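Local atomic coordinates of ribosomal silencing factor RsfS (Bacillus halodurans, PDB entry 2O5A), a protein that probably silences translation by binding ribosomal protein uL14 on the large ribosomal subunit and so blocking its association with the small subunit. Residues K56-A59 and Q60-G63. Sequence-based numbering, arbitrary orientation.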
loop_
_atom_site.group_PDB
_atom_site.type_symbol
_atom_site.label_atom_id
_atom_site.label_comp_id
_atom_site.label_asym_id
_atom_site.label_seq_id
_atom_site.Cartn_x
_atom_site.Cartn_y
_atom_site.Cartn_z
ATOM N N LYS A 56 12.339 3.000 -16.983
ATOM C CA LYS A 56 13.548 3.727 -16.619
ATOM C C LYS A 56 14.177 4.298 -17.883
ATOM O O LYS A 56 14.550 5.471 -17.936
ATOM C CB LYS A 56 14.543 2.793 -15.928
ATOM C CG LYS A 56 15.886 3.439 -15.641
ATOM C CD LYS A 56 16.820 2.503 -14.894
ATOM C CE LYS A 56 18.054 3.250 -14.415
ATOM N NZ LYS A 56 18.963 2.385 -13.619
ATOM N N LYS A 57 14.285 3.454 -18.904
ATOM C CA LYS A 57 14.860 3.848 -20.181
ATOM C C LYS A 57 14.104 5.040 -20.765
ATOM O O LYS A 57 14.712 6.028 -21.177
ATOM C CB LYS A 57 14.815 2.663 -21.149
ATOM C CG LYS A 57 15.521 2.896 -22.473
ATOM C CD LYS A 57 15.722 1.582 -23.215
ATOM C CE LYS A 57 16.281 1.809 -24.608
ATOM N NZ LYS A 57 15.283 2.473 -25.490
ATOM N N VAL A 58 12.778 4.945 -20.792
ATOM C CA VAL A 58 11.939 6.017 -21.322
ATOM C C VAL A 58 12.010 7.283 -20.469
ATOM O O VAL A 58 11.957 8.397 -20.992
ATOM C CB VAL A 58 10.459 5.569 -21.424
ATOM C CG1 VAL A 58 9.541 6.782 -21.505
ATOM C CG2 VAL A 58 10.271 4.692 -22.651
ATOM N N ALA A 59 12.132 7.107 -19.158
ATOM C CA ALA A 59 12.202 8.237 -18.239
ATOM C C ALA A 59 13.467 9.063 -18.446
ATOM O O ALA A 59 13.458 10.281 -18.267
ATOM C CB ALA A 59 12.131 7.743 -16.800
ATOM N N GLN A 60 14.551 8.396 -18.827
ATOM C CA GLN A 60 15.823 9.074 -19.045
ATOM C C GLN A 60 15.915 9.704 -20.433
ATOM O O GLN A 60 16.779 10.545 -20.685
ATOM C CB GLN A 60 16.975 8.093 -18.828
ATOM C CG GLN A 60 17.009 7.518 -17.420
ATOM C CD GLN A 60 18.026 6.409 -17.260
ATOM O OE1 GLN A 60 17.964 5.392 -17.950
ATOM N NE2 GLN A 60 18.968 6.595 -16.343
ATOM N N GLU A 61 15.024 9.292 -21.330
ATOM C CA GLU A 61 14.996 9.843 -22.681
ATOM C C GLU A 61 14.267 11.179 -22.620
ATOM O O GLU A 61 14.741 12.190 -23.138
ATOM C CB GLU A 61 14.234 8.922 -23.639
ATOM C CG GLU A 61 14.755 7.503 -23.741
ATOM C CD GLU A 61 13.979 6.687 -24.758
ATOM O OE1 GLU A 61 12.771 6.954 -24.933
ATOM O OE2 GLU A 61 14.569 5.777 -25.376
ATOM N N GLN A 62 13.105 11.162 -21.974
ATOM C CA GLN A 62 12.270 12.347 -21.830
ATOM C C GLN A 62 12.870 13.296 -20.796
ATOM O O GLN A 62 12.390 14.415 -20.612
ATOM C CB GLN A 62 10.860 11.934 -21.399
ATOM C CG GLN A 62 9.735 12.718 -22.063
ATOM C CD GLN A 62 9.813 12.678 -23.579
ATOM O OE1 GLN A 62 10.170 11.657 -24.168
ATOM N NE2 GLN A 62 9.463 13.787 -24.218
ATOM N N GLY A 63 13.922 12.837 -20.124
ATOM C CA GLY A 63 14.578 13.655 -19.120
ATOM C C GLY A 63 13.758 13.846 -17.859
ATOM O O GLY A 63 13.684 14.951 -17.321
#
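Lys57 and Glu61, one helical turn apart, form a weak salt bridge on the outer surface, with NZ 3.4 Å from Glu61 OE2. The lysine chain is extended until its last torsion (chi4 -69°), which swings NZ round to the carboxylate of Glu61. Next to this pair, Lys56 and Gln60 meet through aliphatic carbon and amide: Lys56 CG is 3.7 Å from Gln60 OE1, while CE lies near NE2. An alanine in place of Lys56 would remove the CG and CE that flank the Gln60 amide, which would probably be freer to turn. Lys57, Gln60 and Glu61 are exposed and suit long polar chains, while the side chain of Lys56 also touches Ile66.

These two pairs lie at the C-terminal end of helix 45-61, which packs with helix 4-16 in the alpha/beta fold of the RsfS family. Gln60 N gives an i to i-4 bond to Lys56 O (3.1 Å) and a weak one to Lys57 O. Beyond it, Gln62 N reaches Val58 O at 3.2 Å in a nearly straight bond (171°), whereas Glu61 N bonds only weakly to the oxygens of Lys57 and Val58. Gly63 then leaves helical geometry with positive phi (71°), a conformation favouring glycine. On the inner side, Val58 packs on Leu9 and Ala13, and small Ala59 fits against Ile66 and Leu82.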